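Local coordinates for alpha-l-arabinofuranosidase domain protein (Thermotoga maritima, PDB 4ATW) that hydrolyses alpha-L-arabinofuranosides, probably releasing terminal arabinose from plant polysaccharides and oligosaccharides at high temperature, at residues S2-V7 against P421-G426; F350-N355 against F474-I479; T364-E369 against P390-A395; G428-T433 against I461-E466. All blocks are in the same frame, centred on the assembly; numbering follows the deposited sequence.

How the interactions relate
All four contacts help build or cover the C-terminal beta domain. Interaction 2 is the most buried: it is purely apolar across its segments and lays a helix on the sheet beside Cys476, which is disulfide-bonded to Cys306. Interactions 1 and 3 are partly buried and share the sheet. Strand 4-8 of interaction 1 pairs with strand 360-376 of interaction 3. In interaction 1, Ile5, Val7, Ile422 and Val424 form the buried face, and Arg4 and Arg423 lie on the other. Interaction 3 also holds a buried charge, Asp393. Interaction 4 is at the surface and depends mainly on backbone bonds. It touches interaction 1 through the backbone pair Thr465 and Val424, and through Glu466, salt-bridged to Arg4 and Arg423.

Interaction 1: residues S2-V7 against P421-G426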
loop_
_atom_site.group_PDB
_atom_site.type_symbol
_atom_site.label_atom_id
_atom_site.label_comp_id
_atom_site.label_asym_id
_atom_site.label_seq_id
_atom_site.Cartn_x
_atom_site.Cartn_y
_atom_site.Cartn_z
ATOM N N SER A 2 -16.580 -26.411 12.173
ATOM C CA SER A 2 -16.883 -25.595 13.381
ATOM C C SER A 2 -15.900 -24.434 13.470
ATOM O O SER A 2 -14.682 -24.627 13.624
ATOM C CB SER A 2 -16.788 -26.447 14.652
ATOM O OG SER A 2 -17.132 -25.705 15.818
ATOM N N TYR A 3 -16.441 -23.223 13.343
ATOM C CA TYR A 3 -15.658 -21.999 13.426
ATOM C C TYR A 3 -15.977 -21.291 14.746
ATOM O O TYR A 3 -17.033 -21.512 15.352
ATOM C CB TYR A 3 -16.048 -21.017 12.316
ATOM C CG TYR A 3 -16.076 -21.611 10.944
ATOM C CD1 TYR A 3 -17.131 -22.429 10.543
ATOM C CD2 TYR A 3 -15.037 -21.377 10.046
ATOM C CE1 TYR A 3 -17.162 -23.003 9.277
ATOM C CE2 TYR A 3 -15.042 -21.949 8.769
ATOM C CZ TYR A 3 -16.114 -22.766 8.381
ATOM O OH TYR A 3 -16.143 -23.343 7.107
ATOM N N ARG A 4 -15.068 -20.426 15.178
ATOM C CA ARG A 4 -15.242 -19.694 16.419
ATOM C C ARG A 4 -14.067 -18.757 16.635
ATOM O O ARG A 4 -12.915 -19.159 16.416
ATOM C CB ARG A 4 -15.269 -20.713 17.561
ATOM C CG ARG A 4 -15.027 -20.090 18.928
ATOM C CD ARG A 4 -15.096 -21.089 20.070
ATOM N NE ARG A 4 -14.938 -20.421 21.365
ATOM C CZ ARG A 4 -15.769 -19.495 21.852
ATOM N NH1 ARG A 4 -16.841 -19.113 21.152
ATOM N NH2 ARG A 4 -15.535 -18.956 23.049
ATOM N N ILE A 5 -14.350 -17.523 17.062
ATOM C CA ILE A 5 -13.278 -16.571 17.333
ATOM C C ILE A 5 -13.371 -16.024 18.774
ATOM O O ILE A 5 -14.475 -15.889 19.322
ATOM C CB ILE A 5 -13.237 -15.422 16.263
ATOM C CG1 ILE A 5 -14.309 -14.387 16.507
ATOM C CG2 ILE A 5 -13.491 -15.985 14.881
ATOM C CD1 ILE A 5 -14.544 -13.575 15.262
ATOM N N VAL A 6 -12.210 -15.733 19.380
ATOM C CA VAL A 6 -12.122 -15.276 20.767
ATOM C C VAL A 6 -11.192 -14.091 20.951
ATOM O O VAL A 6 -10.007 -14.208 20.721
ATOM C CB VAL A 6 -11.598 -16.415 21.639
ATOM C CG1 VAL A 6 -11.388 -15.937 23.071
ATOM C CG2 VAL A 6 -12.563 -17.588 21.576
ATOM N N VAL A 7 -11.722 -12.968 21.406
ATOM C CA VAL A 7 -10.934 -11.751 21.595
ATOM C C VAL A 7 -10.750 -11.448 23.065
ATOM O O VAL A 7 -11.661 -11.697 23.851
ATOM C CB VAL A 7 -11.674 -10.519 21.012
ATOM C CG1 VAL A 7 -10.885 -9.261 21.274
ATOM C CG2 VAL A 7 -11.937 -10.706 19.558
ATOM N N PRO A 421 -19.632 -18.310 16.784
ATOM C CA PRO A 421 -19.793 -17.771 18.144
ATOM C C PRO A 421 -18.556 -16.989 18.530
ATOM O O PRO A 421 -17.525 -17.577 18.843
ATOM C CB PRO A 421 -19.904 -19.020 19.001
ATOM C CG PRO A 421 -18.990 -19.964 18.293
ATOM C CD PRO A 421 -19.329 -19.757 16.823
ATOM N N ILE A 422 -18.643 -15.669 18.499
ATOM C CA ILE A 422 -17.487 -14.863 18.867
ATOM C C ILE A 422 -17.576 -14.698 20.394
ATOM O O ILE A 422 -18.620 -14.953 20.978
ATOM C CB ILE A 422 -17.514 -13.478 18.105
ATOM C CG1 ILE A 422 -18.327 -12.450 18.873
ATOM C CG2 ILE A 422 -18.211 -13.616 16.763
ATOM C CD1 ILE A 422 -17.567 -11.792 20.048
ATOM N N ARG A 423 -16.493 -14.314 21.053
ATOM C CA ARG A 423 -16.548 -14.106 22.500
ATOM C C ARG A 423 -15.480 -13.100 22.901
ATOM O O ARG A 423 -14.329 -13.194 22.465
ATOM C CB ARG A 423 -16.346 -15.427 23.235
ATOM C CG ARG A 423 -14.988 -15.613 23.885
ATOM C CD ARG A 423 -14.984 -15.279 25.380
ATOM N NE ARG A 423 -15.911 -16.109 26.158
ATOM C CZ ARG A 423 -15.942 -16.176 27.493
ATOM N NH1 ARG A 423 -15.094 -15.472 28.226
ATOM N NH2 ARG A 423 -16.833 -16.943 28.101
ATOM N N VAL A 424 -15.857 -12.138 23.730
ATOM C CA VAL A 424 -14.922 -11.107 24.146
ATOM C C VAL A 424 -14.765 -11.079 25.671
ATOM O O VAL A 424 -15.622 -10.532 26.356
ATOM C CB VAL A 424 -15.443 -9.755 23.674
ATOM C CG1 VAL A 424 -14.353 -8.744 23.723
ATOM C CG2 VAL A 424 -16.028 -9.882 22.278
ATOM N N GLU A 425 -13.680 -11.642 26.202
ATOM C CA GLU A 425 -13.441 -11.686 27.654
ATOM C C GLU A 425 -13.842 -10.431 28.437
ATOM O O GLU A 425 -13.246 -9.354 28.280
ATOM C CB GLU A 425 -11.972 -11.987 27.940
ATOM C CG GLU A 425 -11.498 -13.279 27.315
ATOM C CD GLU A 425 -12.175 -14.501 27.913
ATOM O OE1 GLU A 425 -12.821 -14.356 28.970
ATOM O OE2 GLU A 425 -12.057 -15.607 27.336
ATOM N N GLY A 426 -14.864 -10.591 29.282
ATOM C CA GLY A 426 -15.364 -9.499 30.110
ATOM C C GLY A 426 -15.961 -8.273 29.428
ATOM O O GLY A 426 -15.711 -7.152 29.858
#
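Two arginine side chains run side by side in the same direction across this strand pair. Arg4 is extended from CG to NE, with CG anti to its backbone N (chi1 163°). This carries NH2 alongside the aliphatic part of Arg423, 3.5 Å from CG. The Arg423 chain instead bends at chi2 and chi3. The two guanidinium planes stand 79° apart. The like charges are probably offset by acids. Glu425 OE1 lies in the plane at the edge of the Arg423 guanidinium and makes a salt bridge to NH1 at 2.6 Å. Glu466 forms salt bridges to both arginines. Arg4 also crosses the Pro421 ring at about a right angle.

Val6 lies beside Arg423 on the same face, its CG1 3.7 Å from Arg423 CG. Ile5 and Ile422 point together to the other face and lie alongside each other, with Ile5 CG1 3.7 Å from Ile422 CB. Val7 and Val424 continue this buried apolar row.

The backbones run parallel, 9° apart. The straightest bond joins Val7 N to Arg423 O at 2.8 Å. Glu425 N donates to Val7 O at 3.1 Å, and the bond from Arg423 N to Ile5 O is weak. The N-terminal strand is thus built into a mixed sheet of the C-terminal domain, a parallel pairing within the beta sandwich of family 51 arabinofuranosidases.

Interaction 2: residues F350-N355 against F474-I479; sequences FELIVN and FSCSVI
This is a helix packed on a beta sheet. Helix 345-355 lies over strand 475-481 of the C-terminal beta domain, with the two segment axes 9.1 Å apart and 22° from parallel.

The contact between the segments is apolar. Leu352 points at the strand and does most of the touching. Its CG is anti to the backbone N (chi1 175°), and the two methyls that branch from it meet different strand residues, Val478 and Cys476. CD1 meets CG2 of Val478 at 3.9 Å, and the two side chains slide past each other in opposite directions. CD2 reaches SG of Cys476 at 4.0 Å. Ile353 comes in obliquely, and its CD1 lies 4.1 Å from the same Val478 CG2. That methyl group therefore sits against both helix residues. Tyr435 and Leu437 of the neighbouring strand 433-438 also touch Leu352.

The covalent link is the disulfide of Cys476 with Cys306. It ties the strand to helix 299-313, whose Leu309 also packs on Ile353. Helix 299-313 is bonded covalently to the sheet, and helix 345-355 packs beside it.

Within the segments, Phe474 and Ser475 lie opposite Asn411 in an arrangement that fits a G1 beta bulge. On the helix, Asn355 turns back along the backbone. Its ND2 donates to Glu351 O at 2.8 Å, in the carbonyl plane and on a lone pair.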
loop_
_atom_site.group_PDB
_atom_site.type_symbol
_atom_site.label_atom_id
_atom_site.label_comp_id
_atom_site.label_asym_id
_atom_site.label_seq_id
_atom_site.Cartn_x
_atom_site.Cartn_y
_atom_site.Cartn_z
ATOM N N PHE A 350 -10.378 -0.474 1.742
ATOM C CA PHE A 350 -9.679 0.477 2.576
ATOM C C PHE A 350 -10.667 1.363 3.327
ATOM O O PHE A 350 -10.483 1.624 4.517
ATOM C CB PHE A 350 -8.748 1.344 1.752
ATOM C CG PHE A 350 -7.432 0.711 1.478
ATOM C CD1 PHE A 350 -7.315 -0.316 0.561
ATOM C CD2 PHE A 350 -6.295 1.161 2.130
ATOM C CE1 PHE A 350 -6.075 -0.880 0.300
ATOM C CE2 PHE A 350 -5.046 0.595 1.864
ATOM C CZ PHE A 350 -4.939 -0.419 0.954
ATOM N N GLU A 351 -11.720 1.812 2.643
ATOM C CA GLU A 351 -12.710 2.678 3.286
ATOM C C GLU A 351 -13.165 2.020 4.582
ATOM O O GLU A 351 -13.269 2.668 5.646
ATOM C CB GLU A 351 -13.927 2.903 2.379
ATOM C CG GLU A 351 -14.604 4.232 2.641
ATOM C CD GLU A 351 -15.927 4.395 1.902
ATOM O OE1 GLU A 351 -16.068 3.873 0.770
ATOM O OE2 GLU A 351 -16.824 5.069 2.458
ATOM N N LEU A 352 -13.399 0.712 4.485
ATOM C CA LEU A 352 -13.862 -0.048 5.628
ATOM C C LEU A 352 -12.833 -0.199 6.725
ATOM O O LEU A 352 -13.074 0.198 7.866
ATOM C CB LEU A 352 -14.315 -1.425 5.186
ATOM C CG LEU A 352 -14.715 -2.367 6.311
ATOM C CD1 LEU A 352 -15.836 -1.777 7.104
ATOM C CD2 LEU A 352 -15.109 -3.692 5.689
ATOM N N ILE A 353 -11.666 -0.744 6.397
ATOM C CA ILE A 353 -10.677 -0.955 7.449
ATOM C C ILE A 353 -9.993 0.266 8.004
ATOM O O ILE A 353 -9.679 0.293 9.181
ATOM C CB ILE A 353 -9.571 -1.951 7.042
ATOM C CG1 ILE A 353 -10.180 -3.203 6.421
ATOM C CG2 ILE A 353 -8.799 -2.368 8.294
ATOM C CD1 ILE A 353 -11.017 -4.034 7.398
ATOM N N VAL A 354 -9.753 1.281 7.191
ATOM C CA VAL A 354 -9.068 2.446 7.737
ATOM C C VAL A 354 -9.942 3.261 8.696
ATOM O O VAL A 354 -9.455 3.845 9.660
ATOM C CB VAL A 354 -8.523 3.388 6.623
ATOM C CG1 VAL A 354 -7.532 2.649 5.761
ATOM C CG2 VAL A 354 -9.664 3.949 5.790
ATOM N N ASN A 355 -11.240 3.285 8.449
ATOM C CA ASN A 355 -12.105 4.050 9.318
ATOM C C ASN A 355 -12.661 3.244 10.498
ATOM O O ASN A 355 -13.321 3.801 11.386
ATOM C CB ASN A 355 -13.228 4.640 8.489
ATOM C CG ASN A 355 -12.743 5.707 7.545
ATOM O OD1 ASN A 355 -12.385 6.806 7.961
ATOM N ND2 ASN A 355 -12.721 5.386 6.254
ATOM N N PHE A 474 -18.286 -14.337 1.086
ATOM C CA PHE A 474 -17.384 -13.321 0.534
ATOM C C PHE A 474 -17.641 -11.920 1.101
ATOM O O PHE A 474 -17.863 -10.955 0.381
ATOM C CB PHE A 474 -17.449 -13.319 -1.004
ATOM C CG PHE A 474 -18.832 -13.120 -1.572
ATOM C CD1 PHE A 474 -19.396 -11.852 -1.642
ATOM C CD2 PHE A 474 -19.559 -14.202 -2.068
ATOM C CE1 PHE A 474 -20.662 -11.669 -2.207
ATOM C CE2 PHE A 474 -20.823 -14.030 -2.630
ATOM C CZ PHE A 474 -21.375 -12.767 -2.703
ATOM N N SER A 475 -17.591 -11.831 2.418
ATOM C CA SER A 475 -17.807 -10.573 3.101
ATOM C C SER A 475 -16.656 -10.241 4.077
ATOM O O SER A 475 -15.889 -11.096 4.533
ATOM C CB SER A 475 -19.154 -10.593 3.850
ATOM O OG SER A 475 -19.141 -11.443 4.992
ATOM N N CYS A 476 -16.564 -8.971 4.410
ATOM C CA CYS A 476 -15.508 -8.485 5.272
ATOM C C CYS A 476 -16.275 -7.588 6.209
ATOM O O CYS A 476 -16.974 -6.682 5.761
ATOM C CB CYS A 476 -14.547 -7.711 4.381
ATOM S SG CYS A 476 -13.011 -7.015 5.048
ATOM N N SER A 477 -16.168 -7.853 7.505
ATOM C CA SER A 477 -16.924 -7.078 8.476
ATOM C C SER A 477 -16.097 -6.596 9.659
ATOM O O SER A 477 -15.103 -7.200 10.033
ATOM C CB SER A 477 -18.089 -7.929 8.991
ATOM O OG SER A 477 -18.819 -8.546 7.935
ATOM N N VAL A 478 -16.505 -5.482 10.238
ATOM C CA VAL A 478 -15.832 -4.937 11.407
ATOM C C VAL A 478 -16.910 -4.640 12.450
ATOM O O VAL A 478 -17.750 -3.722 12.288
ATOM C CB VAL A 478 -15.122 -3.608 11.127
ATOM C CG1 VAL A 478 -14.438 -3.106 12.417
ATOM C CG2 VAL A 478 -14.164 -3.770 9.981
ATOM N N ILE A 479 -16.907 -5.429 13.513
ATOM C CA ILE A 479 -17.864 -5.225 14.581
ATOM C C ILE A 479 -17.221 -4.153 15.453
ATOM O O ILE A 479 -16.148 -4.360 16.009
ATOM C CB ILE A 479 -18.087 -6.545 15.374
ATOM C CG1 ILE A 479 -18.701 -7.608 14.461
ATOM C CG2 ILE A 479 -19.017 -6.303 16.511
ATOM C CD1 ILE A 479 -18.854 -9.001 15.073
#

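Interaction 3: residues T364-E369 against P390-A395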
loop_
_atom_site.group_PDB
_atom_site.type_symbol
_atom_site.label_atom_id
_atom_site.label_comp_id
_atom_site.label_asym_id
_atom_site.label_seq_id
_atom_site.Cartn_x
_atom_site.Cartn_y
_atom_site.Cartn_z
ATOM N N THR A 364 -6.248 -12.117 19.878
ATOM C CA THR A 364 -7.394 -12.511 19.081
ATOM C C THR A 364 -7.005 -13.889 18.540
ATOM O O THR A 364 -5.931 -14.057 17.960
ATOM C CB THR A 364 -7.747 -11.462 17.962
ATOM O OG1 THR A 364 -8.407 -12.112 16.879
ATOM C CG2 THR A 364 -6.483 -10.719 17.452
ATOM N N HIS A 365 -7.864 -14.879 18.764
ATOM C CA HIS A 365 -7.598 -16.257 18.355
ATOM C C HIS A 365 -8.823 -16.802 17.632
ATOM O O HIS A 365 -9.906 -16.810 18.193
ATOM C CB HIS A 365 -7.308 -17.074 19.618
ATOM C CG HIS A 365 -7.235 -18.547 19.393
ATOM N ND1 HIS A 365 -8.197 -19.244 18.690
ATOM C CD2 HIS A 365 -6.348 -19.466 19.833
ATOM C CE1 HIS A 365 -7.907 -20.532 18.711
ATOM N NE2 HIS A 365 -6.789 -20.692 19.399
ATOM N N VAL A 366 -8.664 -17.258 16.397
ATOM C CA VAL A 366 -9.804 -17.772 15.659
ATOM C C VAL A 366 -9.655 -19.247 15.276
ATOM O O VAL A 366 -8.544 -19.762 15.238
ATOM C CB VAL A 366 -10.059 -16.910 14.382
ATOM C CG1 VAL A 366 -8.740 -16.413 13.816
ATOM C CG2 VAL A 366 -10.806 -17.722 13.316
ATOM N N GLU A 367 -10.781 -19.911 14.993
ATOM C CA GLU A 367 -10.787 -21.319 14.610
ATOM C C GLU A 367 -11.583 -21.537 13.313
ATOM O O GLU A 367 -12.801 -21.537 13.334
ATOM C CB GLU A 367 -11.414 -22.155 15.736
ATOM C CG GLU A 367 -11.002 -23.622 15.738
ATOM C CD GLU A 367 -9.924 -23.921 16.767
ATOM O OE1 GLU A 367 -9.631 -23.017 17.583
ATOM O OE2 GLU A 367 -9.380 -25.055 16.768
ATOM N N SER A 368 -10.908 -21.734 12.188
ATOM C CA SER A 368 -11.621 -21.954 10.932
ATOM C C SER A 368 -11.476 -23.350 10.348
ATOM O O SER A 368 -10.757 -24.207 10.892
ATOM C CB SER A 368 -11.184 -20.970 9.866
ATOM O OG SER A 368 -11.744 -21.356 8.616
ATOM N N GLU A 369 -12.128 -23.560 9.212
ATOM C CA GLU A 369 -12.116 -24.863 8.584
ATOM C C GLU A 369 -11.140 -24.121 7.674
ATOM O O GLU A 369 -11.239 -22.891 7.519
ATOM C CB GLU A 369 -13.406 -25.057 7.786
ATOM C CG GLU A 369 -13.878 -26.513 7.744
ATOM C CD GLU A 369 -14.160 -27.072 9.144
ATOM O OE1 GLU A 369 -15.150 -26.646 9.780
ATOM O OE2 GLU A 369 -13.385 -27.931 9.620
ATOM N N PRO A 390 -7.341 -20.436 5.742
ATOM C CA PRO A 390 -8.608 -20.371 6.484
ATOM C C PRO A 390 -9.797 -19.824 5.679
ATOM O O PRO A 390 -9.642 -19.005 4.780
ATOM C CB PRO A 390 -8.259 -19.493 7.703
ATOM C CG PRO A 390 -7.239 -18.575 7.163
ATOM C CD PRO A 390 -6.349 -19.523 6.329
ATOM N N PHE A 391 -10.988 -20.308 6.003
ATOM C CA PHE A 391 -12.206 -19.850 5.355
ATOM C C PHE A 391 -12.654 -18.611 6.106
ATOM O O PHE A 391 -13.423 -17.790 5.586
ATOM C CB PHE A 391 -13.295 -20.904 5.462
ATOM C CG PHE A 391 -13.299 -21.886 4.337
ATOM C CD1 PHE A 391 -13.832 -21.520 3.105
ATOM C CD2 PHE A 391 -12.757 -23.173 4.497
ATOM C CE1 PHE A 391 -13.831 -22.410 2.042
ATOM C CE2 PHE A 391 -12.747 -24.080 3.432
ATOM C CZ PHE A 391 -13.287 -23.694 2.199
ATOM N N LEU A 392 -12.167 -18.495 7.341
ATOM C CA LEU A 392 -12.484 -17.383 8.217
ATOM C C LEU A 392 -11.239 -16.953 8.967
ATOM O O LEU A 392 -10.504 -17.789 9.496
ATOM C CB LEU A 392 -13.531 -17.812 9.228
ATOM C CG LEU A 392 -13.952 -16.746 10.238
ATOM C CD1 LEU A 392 -14.837 -15.728 9.576
ATOM C CD2 LEU A 392 -14.711 -17.382 11.361
ATOM N N ASP A 393 -10.990 -15.651 9.005
ATOM C CA ASP A 393 -9.837 -15.143 9.746
ATOM C C ASP A 393 -10.243 -13.803 10.293
ATOM O O ASP A 393 -11.238 -13.244 9.844
ATOM C CB ASP A 393 -8.600 -15.016 8.860
ATOM C CG ASP A 393 -7.332 -14.724 9.668
ATOM O OD1 ASP A 393 -7.231 -15.186 10.834
ATOM O OD2 ASP A 393 -6.421 -14.049 9.136
ATOM N N ALA A 394 -9.510 -13.290 11.271
ATOM C CA ALA A 394 -9.891 -12.010 11.840
ATOM C C ALA A 394 -8.829 -11.377 12.755
ATOM O O ALA A 394 -7.868 -12.027 13.195
ATOM C CB ALA A 394 -11.169 -12.167 12.584
ATOM N N ALA A 395 -9.028 -10.090 13.041
ATOM C CA ALA A 395 -8.086 -9.342 13.847
ATOM C C ALA A 395 -8.791 -8.290 14.664
ATOM O O ALA A 395 -9.558 -7.491 14.145
ATOM C CB ALA A 395 -7.046 -8.700 12.955
#
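Ser368 OG is gripped by two backbone N-H groups of the opposite segment. Phe391 N donates to it at 2.9 Å and Leu392 N at 3.2 Å. The hydroxyl oxygen is anti to the backbone N (chi1 171°), which carries it across to these two donors. Phe391 N also donates to Glu369 O at 3.0 Å, within the carbonyl plane. The two acceptors are modelled too close together, so how this N-H divides between them is uncertain. The same Glu369 O lies at the edge of the Phe391 ring, 3.4 Å from CD2. Arg413 makes a cation-pi contact with that ring.

Val366 crosses Asp393 at about a right angle, with CG1 3.6 Å from OD1. The carboxylate has its polar partners elsewhere, in Lys314 and Tyr251. The other Val366 methyl, CG2, leans toward Leu392.

The strands are antiparallel, but their axes are 7.0 Å apart. Here each bonds to a different neighbour: His365 pairs with Val6, and Asp393 with Val410. The arms of the long hairpin 360-376/383-398 thus stand apart here, with Val366, Leu392 and Ile5 packed between them beside the Asp393 carboxylate, an arrangement that fits a beta sandwich.

Interaction 4: residues G428-T433 against I461-E466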
loop_
_atom_site.group_PDB
_atom_site.type_symbol
_atom_site.label_atom_id
_atom_site.label_comp_id
_atom_site.label_asym_id
_atom_site.label_seq_id
_atom_site.Cartn_x
_atom_site.Cartn_y
_atom_site.Cartn_z
ATOM N N GLY A 428 -19.650 -7.787 28.454
ATOM C CA GLY A 428 -20.913 -7.379 29.044
ATOM C C GLY A 428 -21.893 -7.036 27.940
ATOM O O GLY A 428 -21.603 -7.289 26.782
ATOM N N GLN A 429 -23.045 -6.464 28.267
ATOM C CA GLN A 429 -24.013 -6.144 27.228
ATOM C C GLN A 429 -23.992 -4.706 26.730
ATOM O O GLN A 429 -24.444 -3.790 27.422
ATOM C CB GLN A 429 -25.429 -6.478 27.690
ATOM C CG GLN A 429 -25.721 -7.947 27.792
ATOM C CD GLN A 429 -27.211 -8.226 27.873
ATOM O OE1 GLN A 429 -27.623 -9.377 28.063
ATOM N NE2 GLN A 429 -28.033 -7.170 27.724
ATOM N N LYS A 430 -23.477 -4.522 25.517
ATOM C CA LYS A 430 -23.424 -3.204 24.889
ATOM C C LYS A 430 -24.217 -3.256 23.579
ATOM O O LYS A 430 -24.682 -4.319 23.158
ATOM C CB LYS A 430 -21.978 -2.784 24.601
ATOM C CG LYS A 430 -20.934 -3.688 25.231
ATOM C CD LYS A 430 -20.709 -3.406 26.703
ATOM C CE LYS A 430 -19.737 -2.267 26.886
ATOM N NZ LYS A 430 -19.226 -2.267 28.278
ATOM N N LYS A 431 -24.370 -2.104 22.941
ATOM C CA LYS A 431 -25.114 -2.038 21.698
ATOM C C LYS A 431 -24.174 -1.662 20.565
ATOM O O LYS A 431 -24.253 -0.560 20.018
ATOM C CB LYS A 431 -26.231 -1.001 21.812
ATOM C CG LYS A 431 -27.445 -1.286 20.937
ATOM C CD LYS A 431 -28.269 -2.441 21.504
ATOM C CE LYS A 431 -28.883 -2.091 22.860
ATOM N NZ LYS A 431 -29.406 -3.284 23.582
ATOM N N ALA A 432 -23.280 -2.580 20.218
ATOM C CA ALA A 432 -22.320 -2.353 19.142
ATOM C C ALA A 432 -22.959 -2.260 17.740
ATOM O O ALA A 432 -24.077 -2.731 17.515
ATOM C CB ALA A 432 -21.290 -3.465 19.156
ATOM N N THR A 433 -22.236 -1.652 16.801
ATOM C CA THR A 433 -22.703 -1.518 15.423
ATOM C C THR A 433 -21.703 -2.199 14.470
ATOM O O THR A 433 -20.503 -2.026 14.629
ATOM C CB THR A 433 -22.889 -0.022 15.077
ATOM O OG1 THR A 433 -22.685 0.167 13.670
ATOM C CG2 THR A 433 -21.947 0.864 15.919
ATOM N N ILE A 461 -26.391 -3.921 16.704
ATOM C CA ILE A 461 -26.448 -5.203 17.389
ATOM C C ILE A 461 -26.279 -5.080 18.891
ATOM O O ILE A 461 -25.734 -4.100 19.408
ATOM C CB ILE A 461 -25.354 -6.173 16.877
ATOM C CG1 ILE A 461 -25.723 -6.683 15.498
ATOM C CG2 ILE A 461 -25.194 -7.368 17.817
ATOM C CD1 ILE A 461 -24.795 -7.757 15.030
ATOM N N THR A 462 -26.777 -6.094 19.582
ATOM C CA THR A 462 -26.656 -6.169 21.018
ATOM C C THR A 462 -25.592 -7.243 21.141
ATOM O O THR A 462 -25.751 -8.330 20.577
ATOM C CB THR A 462 -27.965 -6.650 21.665
ATOM O OG1 THR A 462 -28.412 -7.834 20.985
ATOM C CG2 THR A 462 -29.046 -5.556 21.591
ATOM N N VAL A 463 -24.499 -6.925 21.830
ATOM C CA VAL A 463 -23.419 -7.884 22.002
ATOM C C VAL A 463 -23.135 -8.140 23.483
ATOM O O VAL A 463 -23.413 -7.287 24.326
ATOM C CB VAL A 463 -22.126 -7.388 21.320
ATOM C CG1 VAL A 463 -22.388 -7.093 19.841
ATOM C CG2 VAL A 463 -21.603 -6.157 22.034
ATOM N N ASP A 464 -22.587 -9.314 23.798
ATOM C CA ASP A 464 -22.272 -9.680 25.185
ATOM C C ASP A 464 -20.948 -10.445 25.220
ATOM O O ASP A 464 -20.419 -10.816 24.171
ATOM C CB ASP A 464 -23.385 -10.571 25.772
ATOM C CG ASP A 464 -23.457 -10.520 27.311
ATOM O OD1 ASP A 464 -22.409 -10.329 27.976
ATOM O OD2 ASP A 464 -24.575 -10.690 27.850
ATOM N N THR A 465 -20.430 -10.677 26.427
ATOM C CA THR A 465 -19.181 -11.420 26.635
ATOM C C THR A 465 -19.099 -12.659 25.752
ATOM O O THR A 465 -18.028 -13.168 25.423
ATOM C CB THR A 465 -19.073 -11.837 28.098
ATOM O OG1 THR A 465 -18.980 -10.642 28.896
ATOM C CG2 THR A 465 -17.868 -12.789 28.331
ATOM N N GLU A 466 -20.262 -13.141 25.371
ATOM C CA GLU A 466 -20.341 -14.286 24.507
ATOM C C GLU A 466 -21.559 -14.054 23.609
ATOM O O GLU A 466 -22.628 -13.668 24.085
ATOM C CB GLU A 466 -20.510 -15.540 25.350
ATOM C CG GLU A 466 -20.565 -16.813 24.546
ATOM C CD GLU A 466 -19.199 -17.309 24.149
ATOM O OE1 GLU A 466 -18.365 -17.520 25.061
ATOM O OE2 GLU A 466 -18.971 -17.495 22.930
#
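The two segments run roughly antiparallel, 153° apart end to end, and form a single antiparallel beta bridge between surface loops of the C-terminal beta domain. Lys430 and Val463 are its hydrogen-bonded pair. Lys430 N donates to Val463 O at 3.0 Å, in the carbonyl plane. The return bond, from Val463 N to Lys430 O at 2.9 Å, is straighter, but its donor stands above the carbonyl plane. Beyond the bridge, Ile461 N reaches Ala432 O at 2.7 Å, nearly along the C=O axis.

Val463 and Ala432 make the apolar inner side. Ala432 CB rests 3.9 Å from Val463 CG1, and both residues also pack on Val481 of strand 475-481. This seats the loops on the sheet.

The outer side chains are mostly polar, but they touch largely through their carbon atoms. Lys431 lies beside Thr462, pointing the same way, with its bent chain against the CG2 methyl. Gln429 crosses Asp464 obliquely, and its amide plane is turned 83° from the carboxylate. Asp464 OD1 accepts the N-H of Thr465 on its anti lone pair. The Thr465 hydroxyl in turn faces the start of the other segment, where Gly428 N donates to OG1 at 3.0 Å.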